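Local coordinates for protein endoglucanase (Mytilus edulis, PDB 1WC2) that hydrolyses internal beta-1,4-glucosidic linkages of soluble cellulose derivatives, as a family 45 endoglucanase, and also shows expansin activity, at residues 136-139 with 140-143; 38-41 with 42-46; 88-91 with 92-95; 154-157 with 158-161. One frame throughout, in Å; residues are numbered along the deposited sequence.

Interaction 1. Residues 136-139 with 140-143; sequences GRSQ and VTGM
Gln139 and Val140 set their side chains askew to one another at a tight bend in the loop that links strands 129-134 and 148-155 of the double-psi beta-barrel, just before a 3-10 turn at 141-143. The first torsion of Gln139 (chi1 55°) wedges CG between the backbone N and the carbonyl carbon, and a kink at chi2 folds the amide back along the chain it came from. There OE1 takes the N-H of Arg137 in the carbonyl plane at 3.0 Å, while NE2 bonds to the carbonyls of Ala45 and Ser47 in a different loop. Val140 heads instead into the interior, against Leu133, Phe97 and Trp145. Replacing Gln139 by an alanine would probably leave the Arg137 N-H and two carbonyls of the neighbouring loop without their partner, opening a gap between the loops. The bend itself is closed by backbone: Gly142 N reaches Ser138 O at 2.8 Å, tilted 33° from the carbonyl plane, and Met143 N follows with a bond to Val140 O at 3.1 Å. Met143 runs its CG alongside Gln139 O at 3.7 Å. On the outer side Ser138 and Thr141 approach through a shared water, which lies 2.9 Å from Ser138 OG and 2.7 Å from Thr141 OG1, an oxygen also bonded to Asn135 ND2.

Interaction 2. Residues 38-41 with 42-46; sequences DAQF and GWNAG
From Gln40 and Phe41, both extended, the backbone swings at Gly42 into helical angles that last to Ala45 without building a regular helix, in the long loop between strands 14-22 and 49-53. The turn brings Gln40 back against Asn44 and Phe41 against Trp43. The Gln40 chain runs extended beyond CG (chi2 171°), which lets its amide lie on that of Asn44, the two planes only 11° apart, with OE1 3.5 Å from Asn44 CB. Gln40 NE2 bonds to the backbone carbonyls of His26 and of Asp24, probably the nucleophile, and Asn44 ND2 to that of Cys32. Phe41 runs beside Trp43 in the same direction. Its CB sits over the indole face, 3.9 Å from the centroid of the five-membered ring, as a CH-pi contact. The rings themselves are nearly parallel (23°) but slid so far that they scarcely overlap. One water gathers the turn, donating to Phe41 O at 2.7 Å and to Gln40 OE1 at 3.1 Å, and accepting from Ala45 N at 3.0 Å. A leucine in place of Gln40 would probably strip the Asp24 and His26 carbonyls of their donor and the water of one acceptor. Polar ends thus tie the turn back to the start of the same loop, where the presumed nucleophile lies, while the aromatic pair meets through CH-pi and apolar contact, with the indole N-H satisfied by Gln175.

Interaction 3. Residues 88-91 with 92-95; sequences PVRE and GLSK
Arg90 O accepts a hydrogen bond from the hydroxyl of Thr77 on strand 72-78 and is approached by Leu93 CG at 3.7 Å; the same hydroxyl oxygen is also bonded to Leu93 N. One threonine oxygen thus serves both ends of the turn, joining a carbonyl and an amide that stand 4.1 Å apart, from Arg90 O to Leu93 N. The first torsion of Leu93 (chi1 -60°) sets CG anti to the carbonyl carbon, and the branches then divide the work. CD1 meets Val89 CG2 at 3.7 Å, a methyl-to-methyl contact between chains that slant across each other, and both residues also pack on Trp145. CD2 lies obliquely to the guanidinium of Arg90, whose chain crosses that of Leu93 at about a right angle, with NH2 4.0 Å from CD2. Glu91 turns away from this apolar patch: its extended chain carries the carboxylate to Lys3, in a salt bridge through OE1, and to Tyr11, in a hydrogen bond through OE2. Glu91 and Gly92 have the angles of the two central residues of a type II beta turn, Gly92 with a positive phi of 93°. Such a turn, pinned to strand 72-78 by Thr77, delivers the chain into strand 94-100, which pairs antiparallel with strand 72-78 in the double-psi barrel.

Interaction 4. Residues 154-157 with 158-161; sequences VVNC and DSEH
Asn156 and Asp158 meet where strand 148-155 gives way to helix 157-163, with Asn156 in the N-cap position. A first torsion of -172° carries the Asn156 amide beside its own carbonyl carbon, where OD1 can curl round to the helix start. It accepts from Asp158 N at 2.8 Å, the donor lying in the carbonyl plane, so the side chain closes an Asx turn. The Asp158 side chain slants across that of Asn156, its CB 3.3 Å from Asn156 OD1; its carboxylate is directed to Asn170 N, at the start of helix 170-173. Ser159 comes alongside, with OG 3.8 Å from Asn156 CB. On another side of the cap, Val155 and Glu160 occupy the positions of a hydrophobic staple, though here a methylene stands in for a second apolar residue: Val155 CG2 touches Glu160 CG at 3.8 Å, the two chains crossing at about a right angle. A first torsion of -60° sets Glu160 CG anti to the carbonyl carbon, against the valine methyl, and the bend at chi2 turns the carboxylate off that line. Cys157, bound to Cys72 through its sulfur, fixes the first turn to strand 72-78, and its carbonyl receives His161 N at 2.8 Å in a fairly straight helical bond (162°). The preceding one, Glu160 N to Asn156 O, is weak at 3.5 Å. An amide oxygen thus satisfies an N-H that the helix start cannot, and the nearby carboxylate of Asp158 is likely to be favoured by the positive end of the helix dipole.

From the N terminus the four contacts follow in series, none enclosing or crossing another. Interaction 2 shapes the loop between strands 14-22 and 49-53, on the side of the presumed nucleophile. Interaction 3 leads the chain into strand 94-100. Interaction 1 turns the loop after strand 129-134, and interaction 4 hands strand 148-155 over to helix 157-163. Interaction 1 touches two of the others: residues 136-139 meet the loop of interaction 2, and Met143 SD packs against Lys95 CG of interaction 3. Interactions 3 and 4 do not touch, with nearest atoms about 6 Å apart, yet both reach the same mixed sheet, joined through strand 72-78.

Interaction 1. Residues 136-139 with 140-143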
# COMPACT_ATOMS: atom_id res chain seq x y z
N GLY A 136 -0.07 0.17 -12.99
CA GLY A 136 0.20 0.60 -14.35
C GLY A 136 0.27 -0.54 -15.36
O GLY A 136 0.11 -0.32 -16.56
N ARG A 137 0.53 -1.77 -14.88
CA ARG A 137 0.56 -2.96 -15.73
C ARG A 137 -0.62 -3.90 -15.44
O ARG A 137 -0.59 -5.07 -15.82
CB ARG A 137 1.92 -3.66 -15.59
CG ARG A 137 3.05 -2.81 -16.17
CD ARG A 137 4.42 -3.37 -15.95
NE ARG A 137 4.65 -4.59 -16.73
CZ ARG A 137 5.06 -4.64 -18.00
NH1 ARG A 137 5.30 -3.53 -18.67
NH2 ARG A 137 5.24 -5.81 -18.59
N SER A 138 -1.65 -3.36 -14.78
CA SER A 138 -2.88 -4.08 -14.46
C SER A 138 -2.63 -5.29 -13.55
O SER A 138 -3.43 -6.23 -13.51
CB SER A 138 -3.65 -4.47 -15.74
OG SER A 138 -4.03 -3.32 -16.48
N GLN A 139 -1.56 -5.24 -12.76
CA GLN A 139 -1.28 -6.34 -11.84
C GLN A 139 -2.38 -6.50 -10.77
O GLN A 139 -2.62 -7.61 -10.27
CB GLN A 139 0.10 -6.22 -11.19
CG GLN A 139 0.40 -4.90 -10.45
CD GLN A 139 1.14 -3.88 -11.34
OE1 GLN A 139 0.61 -3.44 -12.36
NE2 GLN A 139 2.35 -3.53 -10.96
N VAL A 140 -3.02 -5.39 -10.40
CA VAL A 140 -4.09 -5.43 -9.40
C VAL A 140 -5.46 -5.60 -10.05
O VAL A 140 -6.21 -6.49 -9.68
CB VAL A 140 -4.03 -4.21 -8.44
CG1 VAL A 140 -5.13 -4.29 -7.38
CG2 VAL A 140 -2.65 -4.13 -7.76
N THR A 141 -5.82 -4.76 -11.03
CA THR A 141 -7.13 -4.90 -11.69
C THR A 141 -7.25 -6.21 -12.49
O THR A 141 -8.36 -6.69 -12.68
CB THR A 141 -7.47 -3.73 -12.59
OG1 THR A 141 -6.33 -3.38 -13.39
CG2 THR A 141 -7.83 -2.48 -11.77
N GLY A 142 -6.14 -6.80 -12.91
CA GLY A 142 -6.16 -8.10 -13.58
C GLY A 142 -6.72 -9.21 -12.71
O GLY A 142 -7.24 -10.21 -13.23
N MET A 143 -6.61 -9.04 -11.38
CA MET A 143 -7.19 -9.96 -10.40
C MET A 143 -8.64 -9.63 -10.04
O MET A 143 -9.21 -10.25 -9.16
CB MET A 143 -6.42 -9.92 -9.08
CG MET A 143 -4.96 -10.20 -9.18
SD MET A 143 -4.17 -10.37 -7.55
CE MET A 143 -4.19 -8.68 -6.92
O HOH W 1 -6.83 -3.00 -16.03

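Interaction 2. Residues 38-41 with 42-46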
# COMPACT_ATOMS: atom_id res chain seq x y z
N ASP A 38 15.83 10.12 -11.29
CA ASP A 38 14.49 9.97 -10.72
C ASP A 38 13.73 8.80 -11.35
O ASP A 38 12.50 8.79 -11.37
CB ASP A 38 13.71 11.28 -10.90
CG ASP A 38 12.41 11.31 -10.12
OD1 ASP A 38 12.38 10.87 -8.95
OD2 ASP A 38 11.40 11.79 -10.64
N ALA A 39 14.47 7.81 -11.84
CA ALA A 39 13.91 6.61 -12.44
C ALA A 39 13.85 5.44 -11.45
O ALA A 39 14.65 5.34 -10.53
CB ALA A 39 14.72 6.19 -13.66
N GLN A 40 12.90 4.55 -11.68
CA GLN A 40 12.81 3.29 -10.96
C GLN A 40 13.79 2.24 -11.50
O GLN A 40 14.33 2.37 -12.61
CB GLN A 40 11.39 2.74 -11.08
CG GLN A 40 10.35 3.63 -10.44
CD GLN A 40 8.92 3.21 -10.72
OE1 GLN A 40 8.67 2.33 -11.54
NE2 GLN A 40 7.97 3.84 -10.04
N PHE A 41 14.00 1.18 -10.71
CA PHE A 41 14.64 -0.03 -11.21
C PHE A 41 13.70 -0.70 -12.21
O PHE A 41 12.56 -0.27 -12.40
CB PHE A 41 14.97 -1.00 -10.06
CG PHE A 41 16.05 -0.50 -9.14
CD1 PHE A 41 15.82 -0.37 -7.78
CD2 PHE A 41 17.30 -0.16 -9.65
CE1 PHE A 41 16.82 0.08 -6.95
CE2 PHE A 41 18.29 0.30 -8.82
CZ PHE A 41 18.05 0.43 -7.47
N GLY A 42 14.19 -1.75 -12.87
CA GLY A 42 13.39 -2.48 -13.84
C GLY A 42 12.23 -3.25 -13.24
O GLY A 42 11.24 -3.49 -13.93
N TRP A 43 12.35 -3.65 -11.97
CA TRP A 43 11.36 -4.51 -11.30
C TRP A 43 10.13 -3.80 -10.73
O TRP A 43 9.10 -4.44 -10.50
CB TRP A 43 12.02 -5.38 -10.20
CG TRP A 43 12.84 -4.65 -9.14
CD1 TRP A 43 14.20 -4.50 -9.12
CD2 TRP A 43 12.37 -4.08 -7.91
NE1 TRP A 43 14.59 -3.83 -7.99
CE2 TRP A 43 13.49 -3.55 -7.23
CE3 TRP A 43 11.10 -3.92 -7.34
CZ2 TRP A 43 13.39 -2.91 -6.01
CZ3 TRP A 43 11.00 -3.28 -6.12
CH2 TRP A 43 12.14 -2.76 -5.48
N ASN A 44 10.21 -2.49 -10.53
CA ASN A 44 9.15 -1.83 -9.76
C ASN A 44 7.79 -1.87 -10.50
O ASN A 44 6.74 -2.08 -9.90
CB ASN A 44 9.44 -0.34 -9.47
CG ASN A 44 10.81 -0.07 -8.85
OD1 ASN A 44 11.83 -0.57 -9.31
ND2 ASN A 44 10.83 0.84 -7.87
N ALA A 45 7.82 -1.63 -11.81
CA ALA A 45 6.59 -1.40 -12.57
C ALA A 45 5.62 -2.58 -12.57
O ALA A 45 4.40 -2.37 -12.61
CB ALA A 45 6.92 -1.00 -14.02
N GLY A 46 6.16 -3.80 -12.53
CA GLY A 46 5.37 -5.01 -12.62
C GLY A 46 5.21 -5.71 -11.28
O GLY A 46 4.60 -6.77 -11.23
O HOH W 2 9.98 -0.04 -13.10

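Interaction 3. Residues 88-91 with 92-95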
# COMPACT_ATOMS: atom_id res chain seq x y z
N PRO A 88 -17.14 -4.54 -6.64
CA PRO A 88 -17.23 -5.87 -6.02
C PRO A 88 -16.02 -6.77 -6.27
O PRO A 88 -15.39 -6.71 -7.33
CB PRO A 88 -18.50 -6.48 -6.64
CG PRO A 88 -19.22 -5.42 -7.31
CD PRO A 88 -18.28 -4.29 -7.55
N VAL A 89 -15.71 -7.60 -5.27
CA VAL A 89 -14.65 -8.60 -5.35
C VAL A 89 -14.97 -9.78 -4.43
O VAL A 89 -15.65 -9.62 -3.43
CB VAL A 89 -13.29 -7.96 -4.96
CG1 VAL A 89 -13.29 -7.55 -3.49
CG2 VAL A 89 -12.13 -8.89 -5.27
N ARG A 90 -14.46 -10.97 -4.77
CA ARG A 90 -14.59 -12.12 -3.87
C ARG A 90 -13.90 -11.84 -2.54
O ARG A 90 -12.82 -11.26 -2.53
CB ARG A 90 -13.99 -13.38 -4.51
CG ARG A 90 -14.25 -14.63 -3.69
CD ARG A 90 -14.47 -15.88 -4.50
NE ARG A 90 -13.22 -16.27 -5.13
CZ ARG A 90 -12.95 -16.20 -6.43
NH1 ARG A 90 -13.85 -15.76 -7.31
NH2 ARG A 90 -11.75 -16.58 -6.85
N GLU A 91 -14.53 -12.23 -1.43
CA GLU A 91 -13.93 -12.11 -0.10
C GLU A 91 -12.84 -13.16 0.05
O GLU A 91 -12.99 -14.29 -0.43
CB GLU A 91 -14.97 -12.29 1.01
CG GLU A 91 -14.38 -12.26 2.41
CD GLU A 91 -15.37 -12.16 3.55
OE1 GLU A 91 -16.59 -12.29 3.32
OE2 GLU A 91 -14.90 -11.93 4.70
N GLY A 92 -11.76 -12.80 0.73
CA GLY A 92 -10.73 -13.74 1.12
C GLY A 92 -9.58 -13.89 0.15
O GLY A 92 -8.70 -14.73 0.38
N LEU A 93 -9.55 -13.09 -0.91
CA LEU A 93 -8.41 -13.03 -1.80
C LEU A 93 -7.29 -12.27 -1.10
O LEU A 93 -7.55 -11.34 -0.33
CB LEU A 93 -8.75 -12.32 -3.10
CG LEU A 93 -9.88 -12.94 -3.94
CD1 LEU A 93 -10.15 -12.07 -5.15
CD2 LEU A 93 -9.52 -14.34 -4.37
N SER A 94 -6.05 -12.65 -1.37
CA SER A 94 -4.93 -12.00 -0.70
C SER A 94 -3.63 -11.97 -1.49
O SER A 94 -3.23 -12.98 -2.09
CB SER A 94 -4.65 -12.65 0.66
OG SER A 94 -4.07 -13.93 0.50
N LYS A 95 -2.96 -10.82 -1.44
CA LYS A 95 -1.63 -10.64 -2.00
C LYS A 95 -0.84 -9.74 -1.05
O LYS A 95 -1.43 -9.01 -0.24
CB LYS A 95 -1.69 -9.98 -3.39
CG LYS A 95 -2.26 -10.84 -4.52
CD LYS A 95 -1.42 -12.08 -4.81
CE LYS A 95 -1.93 -12.84 -6.03
NZ LYS A 95 -1.24 -14.15 -6.21

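Interaction 4. Residues 154-157 with 158-161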
# COMPACT_ATOMS: atom_id res chain seq x y z
N VAL A 154 1.44 -7.20 8.79
CA VAL A 154 2.84 -7.20 8.39
C VAL A 154 3.34 -8.64 8.24
O VAL A 154 3.06 -9.50 9.09
CB VAL A 154 3.71 -6.44 9.43
CG1 VAL A 154 5.20 -6.50 9.08
CG2 VAL A 154 3.25 -4.99 9.56
N VAL A 155 4.05 -8.92 7.15
CA VAL A 155 4.60 -10.24 6.85
C VAL A 155 6.03 -10.12 6.33
O VAL A 155 6.49 -9.05 5.94
CB VAL A 155 3.73 -10.99 5.81
CG1 VAL A 155 2.35 -11.30 6.36
CG2 VAL A 155 3.63 -10.21 4.50
N ASN A 156 6.75 -11.25 6.34
CA ASN A 156 8.10 -11.35 5.77
C ASN A 156 8.02 -11.37 4.25
O ASN A 156 7.35 -12.21 3.67
CB ASN A 156 8.76 -12.64 6.28
CG ASN A 156 10.22 -12.74 5.90
OD1 ASN A 156 10.57 -12.71 4.73
ND2 ASN A 156 11.08 -12.86 6.89
N CYS A 157 8.70 -10.42 3.61
CA CYS A 157 8.69 -10.30 2.15
C CYS A 157 9.15 -11.58 1.43
O CYS A 157 8.60 -11.95 0.39
CB CYS A 157 9.62 -9.16 1.72
SG CYS A 157 9.14 -7.50 2.30
N ASP A 158 10.18 -12.23 1.96
CA ASP A 158 10.73 -13.41 1.30
C ASP A 158 9.74 -14.57 1.23
O ASP A 158 9.62 -15.23 0.20
CB ASP A 158 12.01 -13.87 2.00
CG ASP A 158 13.16 -12.92 1.82
OD1 ASP A 158 13.19 -12.20 0.80
OD2 ASP A 158 14.07 -12.82 2.67
N SER A 159 9.01 -14.78 2.33
CA SER A 159 8.02 -15.85 2.39
C SER A 159 6.95 -15.67 1.32
O SER A 159 6.53 -16.63 0.68
CB SER A 159 7.38 -15.92 3.78
OG SER A 159 8.37 -16.11 4.77
N GLU A 160 6.50 -14.43 1.14
CA GLU A 160 5.44 -14.14 0.18
C GLU A 160 5.97 -14.08 -1.26
O GLU A 160 5.26 -14.49 -2.19
CB GLU A 160 4.72 -12.86 0.60
CG GLU A 160 4.08 -12.96 1.98
CD GLU A 160 3.08 -14.10 2.12
OE1 GLU A 160 2.44 -14.48 1.11
OE2 GLU A 160 2.93 -14.61 3.24
N HIS A 161 7.20 -13.59 -1.46
CA HIS A 161 7.86 -13.62 -2.77
C HIS A 161 7.90 -15.05 -3.33
O HIS A 161 7.70 -15.26 -4.53
CB HIS A 161 9.29 -13.03 -2.68
CG HIS A 161 10.08 -13.13 -3.95
ND1 HIS A 161 9.87 -12.29 -5.02
CD2 HIS A 161 11.06 -13.98 -4.33
CE1 HIS A 161 10.68 -12.62 -6.01
NE2 HIS A 161 11.42 -13.64 -5.61